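Local coordinates for protein pullulanase (Klebsiella oxytoca, PDB 2YOC) that hydrolyses alpha-1,6-glucosidic linkages in pullulan and probably in related branched glucans, and is associated with type 2 secretion, at residues 751-756 / 833-838; 896-901 / 917-922. All blocks are in the same frame, centred on the assembly; numbering follows the deposited sequence.

Contact 1 (751-756 / 833-838); sequences GVLPNE and KASQEA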
ATOM      1  N   GLY B 751      -0.744  23.721  -5.142  1.00 78.22           N
ATOM      2  CA  GLY B 751      -1.970  23.199  -5.741  1.00 79.34           C
ATOM      3  C   GLY B 751      -3.016  24.264  -6.031  1.00 85.18           C
ATOM      4  O   GLY B 751      -3.403  24.462  -7.189  1.00 85.10           O
ATOM      5  N   VAL B 752      -3.472  24.957  -4.965  1.00 82.18           N
ATOM      6  CA  VAL B 752      -4.504  26.003  -4.998  1.00 82.85           C
ATOM      7  C   VAL B 752      -4.175  27.246  -5.831  1.00 90.15           C
ATOM      8  O   VAL B 752      -5.050  27.762  -6.536  1.00 92.15           O
ATOM      9  CB  VAL B 752      -5.017  26.384  -3.594  1.00 84.97           C
ATOM     10  CG1 VAL B 752      -5.694  25.205  -2.916  1.00 83.95           C
ATOM     11  CG2 VAL B 752      -3.908  26.961  -2.722  1.00 83.58           C
ATOM     12  N   LEU B 753      -2.945  27.764  -5.691  1.00 85.96           N
ATOM     13  CA  LEU B 753      -2.488  28.963  -6.395  1.00 85.59           C
ATOM     14  C   LEU B 753      -1.026  28.719  -6.773  1.00 84.75           C
ATOM     15  O   LEU B 753      -0.101  29.110  -6.046  1.00 82.90           O
ATOM     16  CB  LEU B 753      -2.722  30.224  -5.522  1.00 85.80           C
ATOM     17  CG  LEU B 753      -2.210  31.577  -6.012  1.00 92.14           C
ATOM     18  CD1 LEU B 753      -2.790  31.956  -7.360  1.00 93.88           C
ATOM     19  CD2 LEU B 753      -2.486  32.652  -4.994  1.00 96.33           C
ATOM     20  N   PRO B 754      -0.810  27.970  -7.874  1.00 80.39           N
ATOM     21  CA  PRO B 754       0.564  27.622  -8.253  1.00 80.37           C
ATOM     22  C   PRO B 754       1.336  28.764  -8.863  1.00 86.63           C
ATOM     23  O   PRO B 754       0.750  29.671  -9.451  1.00 87.65           O
ATOM     24  CB  PRO B 754       0.400  26.451  -9.236  1.00 82.33           C
ATOM     25  CG  PRO B 754      -1.081  26.164  -9.298  1.00 86.90           C
ATOM     26  CD  PRO B 754      -1.777  27.395  -8.823  1.00 82.60           C
ATOM     27  N   ASN B 755       2.654  28.724  -8.692  1.00 83.86           N
ATOM     28  CA  ASN B 755       3.570  29.697  -9.263  1.00 84.45           C
ATOM     29  C   ASN B 755       4.044  29.176 -10.631  1.00 88.46           C
ATOM     30  O   ASN B 755       3.944  27.973 -10.899  1.00 85.84           O
ATOM     31  CB  ASN B 755       4.730  29.978  -8.302  1.00 81.97           C
ATOM     32  CG  ASN B 755       5.614  28.806  -7.915  1.00 91.35           C
ATOM     33  OD1 ASN B 755       5.914  27.901  -8.703  1.00 81.14           O
ATOM     34  ND2 ASN B 755       6.158  28.867  -6.710  1.00 78.35           N
ATOM     35  N   GLU B 756       4.565  30.069 -11.488  1.00 87.98           N
ATOM     36  CA  GLU B 756       5.015  29.707 -12.844  1.00 88.90           C
ATOM     37  C   GLU B 756       5.954  28.514 -12.977  1.00 92.68           C
ATOM     38  O   GLU B 756       5.942  27.876 -14.028  1.00 92.45           O
ATOM     39  CB  GLU B 756       5.513  30.920 -13.646  1.00 91.26           C
ATOM     40  CG  GLU B 756       6.929  31.371 -13.337  1.00101.41           C
ATOM     41  CD  GLU B 756       7.138  32.057 -12.001  1.00119.03           C
ATOM     42  OE1 GLU B 756       6.185  32.686 -11.482  1.00 89.52           O
ATOM     43  OE2 GLU B 756       8.279  31.986 -11.493  1.00118.46           O
ATOM     44  N   LYS B 833       8.382  30.968  -2.883  1.00 75.53           N
ATOM     45  CA  LYS B 833       7.312  30.042  -3.290  1.00 75.58           C
ATOM     46  C   LYS B 833       5.932  30.578  -3.762  1.00 80.06           C
ATOM     47  O   LYS B 833       5.215  29.840  -4.451  1.00 78.10           O
ATOM     48  CB  LYS B 833       7.142  28.931  -2.235  1.00 75.51           C
ATOM     49  CG  LYS B 833       8.270  27.919  -2.201  1.00 77.82           C
ATOM     50  CD  LYS B 833       8.397  27.241  -0.837  1.00 82.39           C
ATOM     51  CE  LYS B 833       9.826  26.889  -0.497  1.00 85.72           C
ATOM     52  NZ  LYS B 833      10.360  25.752  -1.301  1.00 97.86           N
ATOM     53  N   ALA B 834       5.546  31.811  -3.370  1.00 78.13           N
ATOM     54  CA  ALA B 834       4.240  32.386  -3.720  1.00 80.04           C
ATOM     55  C   ALA B 834       4.100  32.767  -5.190  1.00 88.10           C
ATOM     56  O   ALA B 834       5.075  33.211  -5.808  1.00 88.36           O
ATOM     57  CB  ALA B 834       3.929  33.584  -2.835  1.00 80.80           C
ATOM     58  N   SER B 835       2.876  32.602  -5.744  1.00 86.98           N
ATOM     59  CA  SER B 835       2.568  32.955  -7.138  1.00 88.33           C
ATOM     60  C   SER B 835       2.682  34.462  -7.309  1.00 91.45           C
ATOM     61  O   SER B 835       2.395  35.203  -6.366  1.00 89.99           O
ATOM     62  CB  SER B 835       1.163  32.491  -7.527  1.00 91.61           C
ATOM     63  OG  SER B 835       0.834  32.826  -8.866  1.00 96.12           O
ATOM     64  N   GLN B 836       3.100  34.906  -8.516  1.00 89.18           N
ATOM     65  CA  GLN B 836       3.241  36.322  -8.881  1.00 90.75           C
ATOM     66  C   GLN B 836       1.950  37.092  -8.536  1.00 96.09           C
ATOM     67  O   GLN B 836       2.004  38.281  -8.216  1.00 95.23           O
ATOM     68  CB  GLN B 836       3.588  36.461 -10.385  1.00 93.32           C
ATOM     69  CG  GLN B 836       4.191  37.822 -10.776  1.00112.62           C
ATOM     70  CD  GLN B 836       4.885  37.821 -12.116  1.00141.75           C
ATOM     71  OE1 GLN B 836       4.443  38.487 -13.051  1.00140.57           O
ATOM     72  NE2 GLN B 836       6.037  37.155 -12.219  1.00136.96           N
ATOM     73  N   GLU B 837       0.808  36.362  -8.546  1.00 94.41           N
ATOM     74  CA  GLU B 837      -0.556  36.810  -8.264  1.00 95.73           C
ATOM     75  C   GLU B 837      -0.788  37.147  -6.793  1.00 98.55           C
ATOM     76  O   GLU B 837      -1.681  37.938  -6.480  1.00 99.50           O
ATOM     77  CB  GLU B 837      -1.574  35.744  -8.728  1.00 97.85           C
ATOM     78  CG  GLU B 837      -1.751  35.670 -10.239  1.00117.73           C
ATOM     79  CD  GLU B 837      -2.918  34.843 -10.756  1.00149.60           C
ATOM     80  OE1 GLU B 837      -3.191  33.760 -10.184  1.00147.61           O
ATOM     81  OE2 GLU B 837      -3.527  35.256 -11.773  1.00142.70           O
ATOM     82  N   ALA B 838      -0.015  36.536  -5.892  1.00 92.25           N
ATOM     83  CA  ALA B 838      -0.184  36.800  -4.476  1.00 90.96           C
ATOM     84  C   ALA B 838       0.419  38.147  -4.041  1.00 94.71           C
ATOM     85  O   ALA B 838       1.640  38.295  -3.934  1.00 93.41           O
ATOM     86  CB  ALA B 838       0.369  35.647  -3.659  1.00 90.52           C
TER

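Contact 2 (896-901 / 917-922); sequences NNYNVG and RVKEMV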
ATOM      1  N   ASN B 896      10.809  44.571   7.549  1.00 82.32           N
ATOM      2  CA  ASN B 896      11.130  43.194   7.884  1.00 81.11           C
ATOM      3  C   ASN B 896      12.559  42.808   7.458  1.00 84.13           C
ATOM      4  O   ASN B 896      12.895  41.613   7.496  1.00 83.07           O
ATOM      5  CB  ASN B 896      10.105  42.261   7.220  1.00 81.25           C
ATOM      6  CG  ASN B 896      10.215  42.163   5.708  1.00 99.50           C
ATOM      7  OD1 ASN B 896      10.705  43.077   5.014  1.00 93.40           O
ATOM      8  ND2 ASN B 896       9.728  41.055   5.166  1.00 85.46           N
ATOM      9  N   ASN B 897      13.389  43.802   7.044  1.00 79.20           N
ATOM     10  CA  ASN B 897      14.777  43.586   6.621  1.00 78.35           C
ATOM     11  C   ASN B 897      14.872  42.802   5.292  1.00 81.60           C
ATOM     12  O   ASN B 897      15.881  42.148   4.997  1.00 80.12           O
ATOM     13  CB  ASN B 897      15.614  42.960   7.764  1.00 75.85           C
ATOM     14  CG  ASN B 897      17.099  43.125   7.634  1.00102.72           C
ATOM     15  OD1 ASN B 897      17.620  44.236   7.497  1.00 98.46           O
ATOM     16  ND2 ASN B 897      17.816  42.014   7.744  1.00 95.36           N
ATOM     17  N   TYR B 898      13.823  42.904   4.475  1.00 79.37           N
ATOM     18  CA  TYR B 898      13.798  42.228   3.180  1.00 80.87           C
ATOM     19  C   TYR B 898      14.532  43.069   2.156  1.00 85.70           C
ATOM     20  O   TYR B 898      14.530  44.293   2.280  1.00 84.60           O
ATOM     21  CB  TYR B 898      12.348  41.952   2.759  1.00 82.83           C
ATOM     22  CG  TYR B 898      12.166  41.231   1.439  1.00 86.14           C
ATOM     23  CD1 TYR B 898      12.319  39.849   1.348  1.00 87.60           C
ATOM     24  CD2 TYR B 898      11.744  41.914   0.303  1.00 87.90           C
ATOM     25  CE1 TYR B 898      12.101  39.171   0.147  1.00 87.70           C
ATOM     26  CE2 TYR B 898      11.519  41.247  -0.903  1.00 88.90           C
ATOM     27  CZ  TYR B 898      11.698  39.874  -0.976  1.00 94.95           C
ATOM     28  OH  TYR B 898      11.483  39.217  -2.163  1.00 97.32           O
ATOM     29  N   ASN B 899      15.193  42.419   1.176  1.00 85.18           N
ATOM     30  CA  ASN B 899      15.958  43.079   0.104  1.00 88.07           C
ATOM     31  C   ASN B 899      16.890  44.179   0.665  1.00 92.70           C
ATOM     32  O   ASN B 899      16.624  45.392   0.549  1.00 92.12           O
ATOM     33  CB  ASN B 899      15.019  43.594  -1.009  1.00 91.79           C
ATOM     34  CG  ASN B 899      15.704  44.228  -2.173  1.00118.52           C
ATOM     35  OD1 ASN B 899      16.722  43.750  -2.665  1.00110.35           O
ATOM     36  ND2 ASN B 899      15.154  45.340  -2.620  1.00120.71           N
ATOM     37  N   VAL B 900      17.929  43.714   1.372  1.00 88.24           N
ATOM     38  CA  VAL B 900      18.934  44.554   2.016  1.00 87.69           C
ATOM     39  C   VAL B 900      20.303  44.187   1.466  1.00 87.94           C
ATOM     40  O   VAL B 900      21.318  44.668   1.967  1.00 87.81           O
ATOM     41  CB  VAL B 900      18.867  44.479   3.563  1.00 91.61           C
ATOM     42  CG1 VAL B 900      17.563  45.067   4.084  1.00 91.66           C
ATOM     43  CG2 VAL B 900      19.072  43.050   4.083  1.00 90.22           C
ATOM     44  N   GLY B 901      20.303  43.344   0.434  1.00 81.89           N
ATOM     45  CA  GLY B 901      21.505  42.873  -0.243  1.00 81.51           C
ATOM     46  C   GLY B 901      21.431  41.423  -0.669  1.00 84.94           C
ATOM     47  O   GLY B 901      20.550  40.681  -0.226  1.00 81.52           O
ATOM     48  N   ARG B 917      14.480  36.579  -9.764  1.00 77.36           N
ATOM     49  CA  ARG B 917      13.172  36.224 -10.319  1.00 76.90           C
ATOM     50  C   ARG B 917      12.017  36.575  -9.347  1.00 82.53           C
ATOM     51  O   ARG B 917      10.948  37.008  -9.790  1.00 82.42           O
ATOM     52  CB  ARG B 917      13.166  34.705 -10.639  1.00 71.63           C
ATOM     53  CG  ARG B 917      11.845  34.112 -11.139  1.00 72.27           C
ATOM     54  CD  ARG B 917      11.853  32.597 -11.230  1.00 82.88           C
ATOM     55  NE  ARG B 917      12.579  32.109 -12.411  1.00106.38           N
ATOM     56  CZ  ARG B 917      13.808  31.594 -12.412  1.00123.53           C
ATOM     57  NH1 ARG B 917      14.490  31.480 -11.278  1.00105.19           N
ATOM     58  NH2 ARG B 917      14.367  31.198 -13.548  1.00112.01           N
ATOM     59  N   VAL B 918      12.251  36.394  -8.027  1.00 79.09           N
ATOM     60  CA  VAL B 918      11.233  36.567  -6.998  1.00 79.05           C
ATOM     61  C   VAL B 918      11.288  37.863  -6.180  1.00 86.31           C
ATOM     62  O   VAL B 918      10.255  38.314  -5.681  1.00 86.44           O
ATOM     63  CB  VAL B 918      11.135  35.306  -6.086  1.00 81.27           C
ATOM     64  CG1 VAL B 918      10.999  34.020  -6.914  1.00 80.32           C
ATOM     65  CG2 VAL B 918      12.312  35.214  -5.106  1.00 80.39           C
ATOM     66  N   LYS B 919      12.499  38.407  -5.992  1.00 84.55           N
ATOM     67  CA  LYS B 919      12.790  39.559  -5.151  1.00 85.40           C
ATOM     68  C   LYS B 919      11.833  40.724  -5.342  1.00 93.77           C
ATOM     69  O   LYS B 919      11.245  41.210  -4.370  1.00 92.89           O
ATOM     70  CB  LYS B 919      14.259  39.988  -5.327  1.00 88.06           C
ATOM     71  CG  LYS B 919      14.827  40.802  -4.171  1.00 98.77           C
ATOM     72  CD  LYS B 919      16.344  40.865  -4.215  1.00110.86           C
ATOM     73  CE  LYS B 919      16.911  41.798  -5.272  1.00122.03           C
ATOM     74  NZ  LYS B 919      18.372  42.023  -5.090  1.00127.37           N
ATOM     75  N   GLU B 920      11.649  41.144  -6.601  1.00 94.34           N
ATOM     76  CA  GLU B 920      10.809  42.289  -6.917  1.00 95.84           C
ATOM     77  C   GLU B 920       9.331  41.964  -7.153  1.00100.63           C
ATOM     78  O   GLU B 920       8.539  42.898  -7.336  1.00100.98           O
ATOM     79  CB  GLU B 920      11.441  43.134  -8.039  1.00 98.57           C
ATOM     80  CG  GLU B 920      12.578  44.042  -7.571  1.00109.40           C
ATOM     81  CD  GLU B 920      13.847  43.368  -7.076  1.00133.20           C
ATOM     82  OE1 GLU B 920      14.405  42.517  -7.809  1.00112.16           O
ATOM     83  OE2 GLU B 920      14.277  43.692  -5.944  1.00136.03           O
HETATM   84  N   MSE B 921       8.940  40.661  -7.079  1.00 96.14           N
HETATM   85  CA  MSE B 921       7.545  40.241  -7.290  1.00 95.48           C
HETATM   86  C   MSE B 921       6.543  41.007  -6.436  1.00103.66           C
HETATM   87  O   MSE B 921       5.495  41.418  -6.949  1.00106.31           O
HETATM   88  CB  MSE B 921       7.352  38.733  -7.158  1.00 95.36           C
HETATM   89  CG  MSE B 921       8.061  37.957  -8.246  1.00101.65           C
HETATM   90 SE   MSE B 921       7.316  36.205  -8.542  1.00108.55          SE
HETATM   91  CE  MSE B 921       7.442  35.524  -6.649  1.00103.88           C
ATOM     92  N   VAL B 922       6.888  41.256  -5.162  1.00 99.42           N
ATOM     93  CA  VAL B 922       6.027  42.035  -4.289  1.00 99.85           C
ATOM     94  C   VAL B 922       6.770  43.020  -3.386  1.00102.50           C
ATOM     95  O   VAL B 922       7.922  42.784  -3.026  1.00100.53           O
ATOM     96  CB  VAL B 922       4.893  41.215  -3.612  1.00104.14           C
ATOM     97  CG1 VAL B 922       5.164  40.958  -2.126  1.00102.43           C
ATOM     98  CG2 VAL B 922       3.526  41.873  -3.832  1.00105.09           C
TER

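Contact 1 (751-756 / 833-838)
Asn-755 ND2 donates to the carbonyl oxygen of Lys-833, 2.6 Å from ND2 to O. The N-H...O angle of 140° makes this a bent bond, and the donor stands above the Lys-833 carbonyl plane, 47° out of it. With chi1 at 60°, Asn-755 CG sits between its own backbone N and carbonyl carbon, which puts CG 3.6 Å from Lys-833 O and lets ND2 reach that oxygen. A second, weak bond runs from Ser-835 OG to Pro-754 O (3.2 Å). Beside these polar links the leucine packs on carbon atoms: Leu-753 CG meets Ser-835 CB at 3.8 Å, while Leu-753 CD2 reaches Ala-838 CB at 4.3 Å. Leu-753 CD1 lies 3.4 Å from Glu-837 OE1, a carbon-to-carboxylate contact made as the two side chains cross obliquely.

Further out, the Ala-838 N to Ser-835 O bond (2.8 Å) closes a type I beta turn that sets Glu-837 and Ala-838 beside Leu-753. Arg-741 ties both segments together: its carbonyl accepts from Asn-755 ND2, its NH1 donates to Ala-834 O and its NE pairs with Glu-756. Lys-833 turns its amine elsewhere, to the carbonyls of Leu-740 and Asn-743.

In fold terms, a loop of the long insertion between the sixth and seventh strands of the (beta/alpha)8 barrel packs against the link joining helices 826-833 and 840-855, both between the seventh and eighth strands.

Contact 2 (896-901 / 917-922)
Tyr-898 meets Lys-919 through a phenol-to-backbone hydrogen bond, in which OH donates to the Lys-919 carbonyl oxygen at 3.0 Å. That oxygen lies at the edge of the ring, in its plane, and 3.5 Å from CE2. Seen from the acceptor, the C=O...OH angle is 106° and the donor is tilted only 16° from the carbonyl plane, so the phenol oxygen approaches from the flank of the C=O group.

This is the tightly packed part. The ring meets Trp-827 edge-to-face and also touches Phe-875, while Asp-828 and Ser-831 of helix 826-833 lie against the same side chain. Behind it, Asn-896 OD1 accepts from Tyr-898 N at 3.2 Å, forming an Asx turn that shapes the backbone from which the tyrosine springs. Val-918, whose side chain touches Tyr-832 and Arg-741, presents its carbonyl oxygen to Met-921 N at 3.0 Å near the end of helix 912-919. Lys-919 is buried too, and the Asn-899 side chain crosses it at about a right angle: Asn-899 OD1 lies alongside the CD-CE end of the lysine, 3.3 Å from either carbon, with NZ close by at 3.4 Å.

The solvent side is looser. Asn-899 is partly exposed and Glu-920 exposed; the glutamate bends its carboxylate back toward the amide, but Asn-899 ND2 and Glu-920 OE2 remain 3.8 Å apart, with the amide and carboxylate planes 64° apart.

The chemistry implies a contact whose assigned hydrogen bond joins a buried phenol to a carbonyl near a helix end. The polar ends of Asn-899, Lys-919 and Glu-920 gather beside it, where electrostatics probably contribute.

Overall arrangement
The centres of contact 1 and contact 2 lie about 17 Å apart, and the two meet largely around Met-921: its CE is 3.4 Å from Ala-834 O, and its selenium (selenomethionine, SE) is 4.0 Å from Gln-836 NE2. Ala-838 O also lies 4.0 Å from Val-922 CG2, and Glu-756 OE2 packs on Arg-917 CD at 3.6 Å. Two arginines lie between the contacts and touch both. Arg-741, bonded within contact 1, is packed on by Arg-917, Val-918 and Met-921 of contact 2; Arg-843, bonded to Ser-835 and Ala-838, is touched by Met-921 and Val-922. Helix 826-833 offers Tyr-898 its side and delivers Lys-833 to contact 1. None of the calcium-binding residues belongs to either contact.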